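Local coordinates for hypothetical protein (Pseudomonas syringae pv. tomato, PDB 2OT9), which is of unknown function but belongs to the YaeQ family, which is grouped with the PDDEXK nuclease-like superfamily, and holds meso-tartaric acid in a pocket, at residues E37-L45 with L137-I148; A2-L12 with S24-P33. All coordinates share one frame; numbering follows the deposited sequence.

Contact 1: E37-L45 with L137-I148; sequences EERMTVRLL and LEVLAKDMPRVI. With SRT (S,R meso-tartaric acid), chain C.
Thr41 faces Ala141 where helix 37-45 crosses helix 137-141 nearly at right angles (95°), axes 8.8 Å apart. Ala141 suits the crossing: its single methyl packs against Thr41 OG1 and CA of Glu38, whose CG also rests on it, close to Leu137. Selenomethionine Met144 bends round to touch the same hydroxyl, CE 3.2 Å from Thr41 OG1. Thr41 OG1 in turn bonds Glu37 O (2.8 Å) from above the carbonyl plane, on the face opposite Thr41 N. With OG1 turned beside the backbone N (chi1 -61°), CG2 of Thr41 meets Leu137 and Leu140. CD1 and CD2 of Leu137 both lie 3.7 Å from Val42 CG2, the side chains roughly perpendicular. Leu44 and Ile148 meet tip to tip, CD1 to CD1 3.8 Å.

At the partly exposed end, extended Glu37 lays its carboxylate over the type II turn 141-144. Weak bonds join OE1 to Asp143 N (3.4 Å) and OE2 to Met144 N (3.1 Å), and a water links OE2 to Met144 O. On the far side, Arg39 NH2 reaches tartaric acid O1 at 2.8 Å. Methyls and both glutamates' aliphatic stems thus do the packing, while Glu37 weakly grips two turn amides, that of Met144 also bonded weakly to Ala141 O.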
loop_
_atom_site.group_PDB
_atom_site.type_symbol
_atom_site.label_atom_id
_atom_site.label_comp_id
_atom_site.label_asym_id
_atom_site.label_seq_id
_atom_site.Cartn_x
_atom_site.Cartn_y
_atom_site.Cartn_z
ATOM N N GLU A 37 -7.248 -3.554 10.810
ATOM C CA GLU A 37 -8.076 -3.279 9.624
ATOM C C GLU A 37 -7.507 -2.099 8.838
ATOM O O GLU A 37 -7.499 -2.122 7.612
ATOM C CB GLU A 37 -9.542 -3.002 10.019
ATOM C CG GLU A 37 -10.298 -4.249 10.425
ATOM C CD GLU A 37 -11.649 -3.947 11.099
ATOM O OE1 GLU A 37 -11.776 -2.934 11.834
ATOM O OE2 GLU A 37 -12.579 -4.749 10.893
ATOM N N GLU A 38 -7.028 -1.074 9.549
ATOM C CA GLU A 38 -6.403 0.083 8.906
ATOM C C GLU A 38 -5.159 -0.297 8.092
ATOM O O GLU A 38 -4.987 0.141 6.955
ATOM C CB GLU A 38 -6.069 1.151 9.955
ATOM C CG GLU A 38 -7.299 1.940 10.458
ATOM C CD GLU A 38 -8.076 1.259 11.588
ATOM O OE1 GLU A 38 -7.648 0.188 12.125
ATOM O OE2 GLU A 38 -9.139 1.820 11.959
ATOM N N ARG A 39 -4.292 -1.115 8.675
ATOM C CA ARG A 39 -3.069 -1.548 7.975
ATOM C C ARG A 39 -3.410 -2.332 6.718
ATOM O O ARG A 39 -2.896 -2.059 5.637
ATOM C CB ARG A 39 -2.175 -2.380 8.914
ATOM C CG ARG A 39 -0.867 -2.845 8.240
ATOM C CD ARG A 39 0.091 -3.507 9.246
ATOM N NE ARG A 39 0.608 -2.519 10.185
ATOM C CZ ARG A 39 1.708 -1.792 9.994
ATOM N NH1 ARG A 39 2.457 -1.983 8.918
ATOM N NH2 ARG A 39 2.089 -0.901 10.915
HETATM N N MSE A 40 -4.297 -3.312 6.850
HETATM C CA MSE A 40 -4.769 -4.062 5.693
HETATM C C MSE A 40 -5.346 -3.146 4.613
HETATM O O MSE A 40 -5.047 -3.306 3.427
HETATM C CB MSE A 40 -5.825 -5.087 6.113
HETATM C CG MSE A 40 -6.578 -5.621 4.895
HETATM SE SE MSE A 40 -7.360 -7.356 5.254
HETATM C CE MSE A 40 -5.671 -8.243 5.480
ATOM N N THR A 41 -6.171 -2.186 5.020
ATOM C CA THR A 41 -6.762 -1.237 4.082
ATOM C C THR A 41 -5.710 -0.419 3.336
ATOM O O THR A 41 -5.844 -0.184 2.137
ATOM C CB THR A 41 -7.780 -0.340 4.802
ATOM O OG1 THR A 41 -8.816 -1.189 5.334
ATOM C CG2 THR A 41 -8.375 0.699 3.853
ATOM N N VAL A 42 -4.656 -0.004 4.035
ATOM C CA VAL A 42 -3.550 0.682 3.363
ATOM C C VAL A 42 -2.884 -0.247 2.325
ATOM O O VAL A 42 -2.569 0.195 1.212
ATOM C CB VAL A 42 -2.515 1.251 4.362
ATOM C CG1 VAL A 42 -1.429 2.018 3.610
ATOM C CG2 VAL A 42 -3.209 2.237 5.341
ATOM N N ARG A 43 -2.688 -1.519 2.669
ATOM C CA ARG A 43 -2.174 -2.493 1.682
ATOM C C ARG A 43 -3.080 -2.612 0.445
ATOM O O ARG A 43 -2.585 -2.732 -0.682
ATOM C CB ARG A 43 -1.991 -3.873 2.318
ATOM C CG ARG A 43 -0.848 -3.924 3.317
ATOM C CD ARG A 43 -0.209 -5.314 3.347
ATOM N NE ARG A 43 -1.121 -6.338 3.851
ATOM C CZ ARG A 43 -0.919 -7.650 3.735
ATOM N NH1 ARG A 43 -1.816 -8.502 4.244
ATOM N NH2 ARG A 43 0.172 -8.113 3.114
ATOM N N LEU A 44 -4.398 -2.604 0.657
ATOM C CA LEU A 44 -5.355 -2.662 -0.471
ATOM C C LEU A 44 -5.296 -1.413 -1.356
ATOM O O LEU A 44 -5.386 -1.505 -2.596
ATOM C CB LEU A 44 -6.799 -2.862 0.022
ATOM C CG LEU A 44 -7.096 -4.057 0.928
ATOM C CD1 LEU A 44 -8.603 -4.109 1.257
ATOM C CD2 LEU A 44 -6.629 -5.349 0.324
ATOM N N LEU A 45 -5.155 -0.244 -0.734
ATOM C CA LEU A 45 -4.988 0.998 -1.503
ATOM C C LEU A 45 -3.705 0.928 -2.331
ATOM O O LEU A 45 -3.700 1.316 -3.489
ATOM C CB LEU A 45 -4.910 2.208 -0.563
ATOM C CG LEU A 45 -6.225 2.674 0.068
ATOM C CD1 LEU A 45 -5.938 3.734 1.147
ATOM C CD2 LEU A 45 -7.173 3.205 -1.006
ATOM N N LEU A 137 -9.092 6.913 5.938
ATOM C CA LEU A 137 -8.622 5.577 6.214
ATOM C C LEU A 137 -9.558 4.920 7.222
ATOM O O LEU A 137 -9.960 3.778 7.032
ATOM C CB LEU A 137 -7.176 5.597 6.736
ATOM C CG LEU A 137 -6.591 4.255 7.141
ATOM C CD1 LEU A 137 -6.696 3.269 5.959
ATOM C CD2 LEU A 137 -5.143 4.460 7.570
ATOM N N GLU A 138 -9.936 5.647 8.267
ATOM C CA GLU A 138 -10.818 5.058 9.287
ATOM C C GLU A 138 -12.186 4.669 8.734
ATOM O O GLU A 138 -12.714 3.596 9.064
ATOM C CB GLU A 138 -10.936 5.959 10.516
ATOM C CG GLU A 138 -9.722 5.767 11.443
ATOM C CD GLU A 138 -9.814 6.584 12.723
ATOM O OE1 GLU A 138 -10.928 7.028 13.079
ATOM O OE2 GLU A 138 -8.762 6.770 13.374
ATOM N N VAL A 139 -12.730 5.532 7.875
ATOM C CA VAL A 139 -13.983 5.267 7.159
ATOM C C VAL A 139 -13.894 4.011 6.286
ATOM O O VAL A 139 -14.794 3.162 6.314
ATOM C CB VAL A 139 -14.354 6.463 6.263
ATOM C CG1 VAL A 139 -15.418 6.065 5.237
ATOM C CG2 VAL A 139 -14.811 7.650 7.087
ATOM N N LEU A 140 -12.828 3.911 5.489
ATOM C CA LEU A 140 -12.616 2.749 4.621
ATOM C C LEU A 140 -12.431 1.438 5.374
ATOM O O LEU A 140 -12.971 0.410 4.964
ATOM C CB LEU A 140 -11.455 2.973 3.634
ATOM C CG LEU A 140 -11.776 3.902 2.459
ATOM C CD1 LEU A 140 -10.488 4.339 1.760
ATOM C CD2 LEU A 140 -12.725 3.227 1.451
ATOM N N ALA A 141 -11.701 1.493 6.487
ATOM C CA ALA A 141 -11.229 0.301 7.190
ATOM C C ALA A 141 -12.219 -0.289 8.211
ATOM O O ALA A 141 -12.253 -1.501 8.427
ATOM C CB ALA A 141 -9.879 0.632 7.890
ATOM N N LYS A 142 -13.007 0.592 8.830
ATOM C CA LYS A 142 -13.881 0.286 9.954
ATOM C C LYS A 142 -14.765 -0.914 9.662
ATOM O O LYS A 142 -15.447 -0.923 8.638
ATOM C CB LYS A 142 -14.776 1.508 10.207
ATOM C CG LYS A 142 -15.643 1.433 11.438
ATOM C CD LYS A 142 -16.108 2.838 11.805
ATOM C CE LYS A 142 -16.896 3.517 10.670
ATOM N NZ LYS A 142 -16.486 4.921 10.345
ATOM N N ASP A 143 -14.721 -1.925 10.528
ATOM C CA ASP A 143 -15.608 -3.104 10.430
ATOM C C ASP A 143 -15.571 -3.794 9.065
ATOM O O ASP A 143 -16.602 -4.221 8.519
ATOM C CB ASP A 143 -17.032 -2.701 10.766
ATOM C CG ASP A 143 -17.175 -2.247 12.204
ATOM O OD1 ASP A 143 -16.411 -2.737 13.074
ATOM O OD2 ASP A 143 -18.057 -1.402 12.468
HETATM N N MSE A 144 -14.370 -3.930 8.528
HETATM C CA MSE A 144 -14.201 -4.518 7.214
HETATM C C MSE A 144 -14.855 -5.904 7.091
HETATM O O MSE A 144 -14.618 -6.780 7.921
HETATM C CB MSE A 144 -12.717 -4.570 6.850
HETATM C CG MSE A 144 -12.506 -4.858 5.380
HETATM SE SE MSE A 144 -13.138 -3.423 4.223
HETATM C CE MSE A 144 -11.447 -2.441 4.010
ATOM N N PRO A 145 -15.712 -6.095 6.074
ATOM C CA PRO A 145 -16.306 -7.418 5.873
ATOM C C PRO A 145 -15.269 -8.384 5.283
ATOM O O PRO A 145 -14.212 -7.945 4.806
ATOM C CB PRO A 145 -17.426 -7.146 4.864
ATOM C CG PRO A 145 -16.934 -5.984 4.084
ATOM C CD PRO A 145 -16.180 -5.123 5.073
ATOM N N ARG A 146 -15.571 -9.677 5.325
ATOM C CA ARG A 146 -14.663 -10.706 4.822
ATOM C C ARG A 146 -14.493 -10.642 3.304
ATOM O O ARG A 146 -13.429 -10.973 2.783
ATOM C CB ARG A 146 -15.121 -12.098 5.273
ATOM C CG ARG A 146 -15.185 -12.256 6.813
ATOM C CD ARG A 146 -13.793 -12.206 7.451
ATOM N NE ARG A 146 -12.985 -13.334 6.989
ATOM C CZ ARG A 146 -12.956 -14.533 7.567
ATOM N NH1 ARG A 146 -13.667 -14.770 8.664
ATOM N NH2 ARG A 146 -12.194 -15.492 7.058
ATOM N N VAL A 147 -15.546 -10.226 2.609
ATOM C CA VAL A 147 -15.463 -9.973 1.171
ATOM C C VAL A 147 -15.485 -8.449 0.969
ATOM O O VAL A 147 -16.494 -7.785 1.238
ATOM C CB VAL A 147 -16.576 -10.700 0.350
ATOM C CG1 VAL A 147 -16.348 -10.521 -1.138
ATOM C CG2 VAL A 147 -16.631 -12.202 0.688
ATOM N N ILE A 148 -14.343 -7.917 0.545
ATOM C CA ILE A 148 -14.158 -6.490 0.329
ATOM C C ILE A 148 -14.349 -6.191 -1.154
ATOM O O ILE A 148 -13.553 -6.629 -1.995
ATOM C CB ILE A 148 -12.748 -6.051 0.756
ATOM C CG1 ILE A 148 -12.466 -6.487 2.204
ATOM C CG2 ILE A 148 -12.571 -4.555 0.571
ATOM C CD1 ILE A 148 -11.007 -6.773 2.472
HETATM O O1 SRT C . 4.581 0.285 10.347
HETATM O O11 SRT C . 6.205 -0.390 11.640
HETATM C C1 SRT C . 5.366 -0.590 10.741
HETATM C C2 SRT C . 5.267 -1.924 10.048
HETATM O O2 SRT C . 5.147 -3.073 10.901
HETATM C C3 SRT C . 6.467 -2.019 9.134
HETATM O O3 SRT C . 6.079 -1.250 7.992
HETATM C C4 SRT C . 6.811 -3.454 8.782
HETATM O O4 SRT C . 5.918 -4.295 8.492
HETATM O O41 SRT C . 8.022 -3.758 8.793
HETATM O O HOH W 1 -12.712 -6.976 9.852
#

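Contact 2: A2-L12 with S24-P33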
loop_
_atom_site.group_PDB
_atom_site.type_symbol
_atom_site.label_atom_id
_atom_site.label_comp_id
_atom_site.label_asym_id
_atom_site.label_seq_id
_atom_site.Cartn_x
_atom_site.Cartn_y
_atom_site.Cartn_z
ATOM N N ALA A 2 -1.074 -16.172 11.813
ATOM C CA ALA A 2 -1.578 -17.294 12.654
ATOM C C ALA A 2 -1.221 -17.082 14.125
ATOM O O ALA A 2 -0.037 -17.009 14.460
ATOM C CB ALA A 2 -1.018 -18.636 12.145
ATOM N N GLN A 3 -2.211 -16.968 15.015
ATOM C CA GLN A 3 -3.649 -16.936 14.709
ATOM C C GLN A 3 -4.388 -16.186 15.836
ATOM O O GLN A 3 -3.842 -16.043 16.936
ATOM C CB GLN A 3 -4.210 -18.353 14.514
ATOM C CG GLN A 3 -4.722 -18.614 13.099
ATOM C CD GLN A 3 -4.524 -20.040 12.623
ATOM O OE1 GLN A 3 -4.282 -20.272 11.433
ATOM N NE2 GLN A 3 -4.629 -21.006 13.541
ATOM N N PRO A 4 -5.624 -15.697 15.579
ATOM C CA PRO A 4 -6.472 -15.823 14.373
ATOM C C PRO A 4 -5.979 -15.061 13.124
ATOM O O PRO A 4 -6.044 -13.829 13.084
ATOM C CB PRO A 4 -7.834 -15.293 14.842
ATOM C CG PRO A 4 -7.517 -14.364 15.979
ATOM C CD PRO A 4 -6.284 -14.907 16.640
ATOM N N SER A 5 -5.496 -15.809 12.126
ATOM C CA SER A 5 -5.121 -15.275 10.810
ATOM C C SER A 5 -6.319 -15.282 9.856
ATOM O O SER A 5 -6.589 -16.293 9.199
ATOM C CB SER A 5 -3.975 -16.098 10.202
ATOM O OG SER A 5 -3.734 -15.734 8.846
ATOM N N THR A 6 -7.024 -14.152 9.775
ATOM C CA THR A 6 -8.287 -14.086 9.035
ATOM C C THR A 6 -8.045 -13.993 7.522
ATOM O O THR A 6 -7.219 -13.204 7.068
ATOM C CB THR A 6 -9.182 -12.895 9.489
ATOM O OG1 THR A 6 -8.889 -12.526 10.842
ATOM C CG2 THR A 6 -10.632 -13.269 9.399
ATOM N N THR A 7 -8.750 -14.828 6.759
ATOM C CA THR A 7 -8.698 -14.777 5.294
ATOM C C THR A 7 -9.775 -13.834 4.759
ATOM O O THR A 7 -10.948 -13.936 5.137
ATOM C CB THR A 7 -8.860 -16.171 4.674
ATOM O OG1 THR A 7 -7.833 -17.028 5.183
ATOM C CG2 THR A 7 -8.748 -16.114 3.159
ATOM N N TYR A 8 -9.356 -12.898 3.906
ATOM C CA TYR A 8 -10.269 -11.979 3.249
ATOM C C TYR A 8 -10.197 -12.171 1.736
ATOM O O TYR A 8 -9.151 -12.521 1.199
ATOM C CB TYR A 8 -9.894 -10.532 3.569
ATOM C CG TYR A 8 -10.191 -10.093 4.980
ATOM C CD1 TYR A 8 -11.258 -9.241 5.253
ATOM C CD2 TYR A 8 -9.408 -10.524 6.040
ATOM C CE1 TYR A 8 -11.536 -8.824 6.558
ATOM C CE2 TYR A 8 -9.684 -10.120 7.341
ATOM C CZ TYR A 8 -10.740 -9.259 7.587
ATOM O OH TYR A 8 -10.999 -8.847 8.872
ATOM N N LYS A 9 -11.313 -11.924 1.071
ATOM C CA LYS A 9 -11.375 -11.910 -0.383
ATOM C C LYS A 9 -11.578 -10.470 -0.841
ATOM O O LYS A 9 -12.510 -9.798 -0.384
ATOM C CB LYS A 9 -12.534 -12.776 -0.860
ATOM C CG LYS A 9 -12.457 -14.246 -0.394
ATOM C CD LYS A 9 -11.769 -15.122 -1.432
ATOM C CE LYS A 9 -11.387 -16.482 -0.863
ATOM N NZ LYS A 9 -11.006 -17.410 -1.976
ATOM N N PHE A 10 -10.704 -10.010 -1.737
ATOM C CA PHE A 10 -10.723 -8.653 -2.253
ATOM C C PHE A 10 -11.188 -8.716 -3.706
ATOM O O PHE A 10 -10.586 -9.427 -4.525
ATOM C CB PHE A 10 -9.314 -8.078 -2.158
ATOM C CG PHE A 10 -9.169 -6.639 -2.599
ATOM C CD1 PHE A 10 -10.116 -5.671 -2.275
ATOM C CD2 PHE A 10 -8.006 -6.233 -3.241
ATOM C CE1 PHE A 10 -9.914 -4.335 -2.638
ATOM C CE2 PHE A 10 -7.807 -4.904 -3.599
ATOM C CZ PHE A 10 -8.760 -3.955 -3.293
ATOM N N GLU A 11 -12.274 -8.004 -4.002
ATOM C CA GLU A 11 -12.788 -7.861 -5.369
ATOM C C GLU A 11 -12.631 -6.401 -5.800
ATOM O O GLU A 11 -13.292 -5.501 -5.257
ATOM C CB GLU A 11 -14.257 -8.315 -5.453
ATOM C CG GLU A 11 -14.486 -9.719 -4.849
ATOM C CD GLU A 11 -15.892 -10.255 -5.068
ATOM O OE1 GLU A 11 -16.716 -9.534 -5.667
ATOM O OE2 GLU A 11 -16.167 -11.401 -4.648
ATOM N N LEU A 12 -11.733 -6.172 -6.755
ATOM C CA LEU A 12 -11.393 -4.814 -7.176
ATOM C C LEU A 12 -11.795 -4.539 -8.631
ATOM O O LEU A 12 -11.309 -5.219 -9.540
ATOM C CB LEU A 12 -9.884 -4.571 -7.007
ATOM C CG LEU A 12 -9.263 -3.277 -7.567
ATOM C CD1 LEU A 12 -9.826 -2.033 -6.868
ATOM C CD2 LEU A 12 -7.739 -3.321 -7.413
ATOM N N SER A 24 -10.819 -5.847 -13.655
ATOM C CA SER A 24 -11.510 -6.468 -12.527
ATOM C C SER A 24 -10.616 -7.593 -12.039
ATOM O O SER A 24 -10.252 -8.492 -12.804
ATOM C CB SER A 24 -12.870 -7.042 -12.926
ATOM O OG SER A 24 -13.809 -6.012 -13.131
ATOM N N VAL A 25 -10.254 -7.520 -10.765
ATOM C CA VAL A 25 -9.285 -8.418 -10.163
ATOM C C VAL A 25 -9.849 -8.976 -8.845
ATOM O O VAL A 25 -10.625 -8.316 -8.154
ATOM C CB VAL A 25 -7.944 -7.663 -9.866
ATOM C CG1 VAL A 25 -6.925 -8.583 -9.213
ATOM C CG2 VAL A 25 -7.361 -7.109 -11.141
ATOM N N LYS A 26 -9.457 -10.204 -8.530
ATOM C CA LYS A 26 -9.743 -10.827 -7.249
ATOM C C LYS A 26 -8.422 -11.225 -6.607
ATOM O O LYS A 26 -7.519 -11.721 -7.284
ATOM C CB LYS A 26 -10.629 -12.052 -7.431
ATOM C CG LYS A 26 -12.035 -11.713 -7.890
ATOM C CD LYS A 26 -12.970 -12.868 -7.674
ATOM C CE LYS A 26 -14.333 -12.586 -8.270
ATOM N NZ LYS A 26 -15.204 -13.787 -8.153
ATOM N N GLN A 27 -8.295 -10.968 -5.313
ATOM C CA GLN A 27 -7.129 -11.389 -4.548
ATOM C C GLN A 27 -7.577 -11.984 -3.236
ATOM O O GLN A 27 -8.529 -11.495 -2.626
ATOM C CB GLN A 27 -6.223 -10.192 -4.241
ATOM C CG GLN A 27 -5.339 -9.752 -5.391
ATOM C CD GLN A 27 -4.247 -10.753 -5.700
ATOM O OE1 GLN A 27 -3.915 -10.978 -6.865
ATOM N NE2 GLN A 27 -3.692 -11.374 -4.662
ATOM N N THR A 28 -6.893 -13.042 -2.807
ATOM C CA THR A 28 -7.058 -13.568 -1.464
ATOM C C THR A 28 -5.962 -12.958 -0.588
ATOM O O THR A 28 -4.800 -12.871 -0.999
ATOM C CB THR A 28 -7.013 -15.115 -1.470
ATOM O OG1 THR A 28 -8.183 -15.613 -2.136
ATOM C CG2 THR A 28 -6.981 -15.669 -0.048
ATOM N N ILE A 29 -6.338 -12.491 0.594
ATOM C CA ILE A 29 -5.382 -11.862 1.506
ATOM C C ILE A 29 -5.462 -12.483 2.896
ATOM O O ILE A 29 -6.547 -12.665 3.448
ATOM C CB ILE A 29 -5.606 -10.344 1.627
ATOM C CG1 ILE A 29 -5.647 -9.697 0.247
ATOM C CG2 ILE A 29 -4.491 -9.698 2.458
ATOM C CD1 ILE A 29 -6.875 -8.904 0.055
ATOM N N ALA A 30 -4.299 -12.833 3.430
ATOM C CA ALA A 30 -4.182 -13.318 4.789
ATOM C C ALA A 30 -3.914 -12.125 5.704
ATOM O O ALA A 30 -2.988 -11.339 5.474
ATOM C CB ALA A 30 -3.065 -14.328 4.887
ATOM N N ARG A 31 -4.754 -11.984 6.722
ATOM C CA ARG A 31 -4.613 -10.922 7.688
ATOM C C ARG A 31 -4.017 -11.479 8.981
ATOM O O ARG A 31 -4.648 -12.252 9.676
ATOM C CB ARG A 31 -5.967 -10.303 7.954
ATOM C CG ARG A 31 -5.898 -9.064 8.767
ATOM C CD ARG A 31 -7.295 -8.710 9.200
ATOM N NE ARG A 31 -7.248 -7.844 10.348
ATOM C CZ ARG A 31 -8.300 -7.449 11.041
ATOM N NH1 ARG A 31 -9.516 -7.836 10.697
ATOM N NH2 ARG A 31 -8.118 -6.656 12.089
ATOM N N HIS A 32 -2.792 -11.096 9.289
ATOM C CA HIS A 32 -2.158 -11.567 10.509
ATOM C C HIS A 32 -2.906 -10.919 11.705
ATOM O O HIS A 32 -3.434 -9.828 11.550
ATOM C CB HIS A 32 -0.672 -11.165 10.478
ATOM C CG HIS A 32 0.095 -11.582 11.694
ATOM N ND1 HIS A 32 0.620 -12.847 11.850
ATOM C CD2 HIS A 32 0.406 -10.904 12.823
ATOM C CE1 HIS A 32 1.223 -12.930 13.023
ATOM N NE2 HIS A 32 1.110 -11.761 13.632
ATOM N N PRO A 33 -2.978 -11.594 12.874
ATOM C CA PRO A 33 -3.652 -11.003 14.051
ATOM C C PRO A 33 -3.129 -9.622 14.443
ATOM O O PRO A 33 -3.892 -8.810 14.951
ATOM C CB PRO A 33 -3.368 -12.006 15.166
ATOM C CG PRO A 33 -3.131 -13.276 14.473
ATOM C CD PRO A 33 -2.478 -12.951 13.170
#
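Strands 6-12 and 24-31 run antiparallel, their axes approaching to 4.7 Å, with bonds in both directions at the hydrogen-bonded pairs Tyr8-Ile29, Phe10-Gln27 and Leu12-Val25; Tyr8 N meets Ile29 O at 177°. At Thr6-Arg31 the bond from Arg31 N to Thr6 O is kept, while that from Thr6 N to Arg31 O is weak.

Tyr8 and Arg31 form the main polar side-chain pair. Arg31 stays extended (chi1 -171°), which carries its aliphatic part past the ring, CD 3.3 Å from Tyr8 CE2, and brings NH1 to Tyr8 OH in a short but bent bond of 2.6 Å. The oxygen lies in the guanidinium plane, although ring and guanidinium are inclined 49°. Arginine suits this place because it offers another N-H: NE bonds Glu35 O.

These strands make a beta hairpin; within this chain strand 21-31 borders the sheet, and strand 6-16 lies between it and strand 147-155, with which it runs parallel. One face looks toward helix 37-49: Tyr8, Phe10, Leu12, Val25 and Ile29 form its apolar part, while Gln27 and Arg31 are polar and partly exposed. There Ile29 CD1 lies 3.4 Å from Phe10 CB, and Phe10 meets Trp150 edge-to-face.

The face bearing Thr7, Lys9, Thr28 and Lys26 suits solvent. Thr7 and Thr28 join methyls, CG2 to CG2 3.7 Å, while Lys9, alongside Thr28, makes a weak NZ to OG1 bond of 3.4 Å. Beyond the strands Pro33 closes on the terminal segment, its CG 3.3 Å from Pro4 O, its CD over the centre of the His32 ring.

Overall arrangement
Contact 1 is partly buried between helix 37-49 and the run from helix 134-141 through a turn into strand 147-155, whereas contact 2 is a surface pairing of hairpin strands that buries more area between its segments. Strand 21-31 leads into helix 37-49, and the contacts meet directly: Met40 packs its CE on Arg31, and Ile148 O probably accepts a bond from Glu11 N between neighbouring strands of the sheet. Arg146 reaches Thr7 O as well. In contact 1 side chains supply the adhesion and bonds across are weak; in contact 2 backbone bonds dominate, with charged and hydroxyl groups on the outward face. Trp150 of strand 147-155 is shared, touching Thr41, Leu44 and Met144 as well as the hairpin.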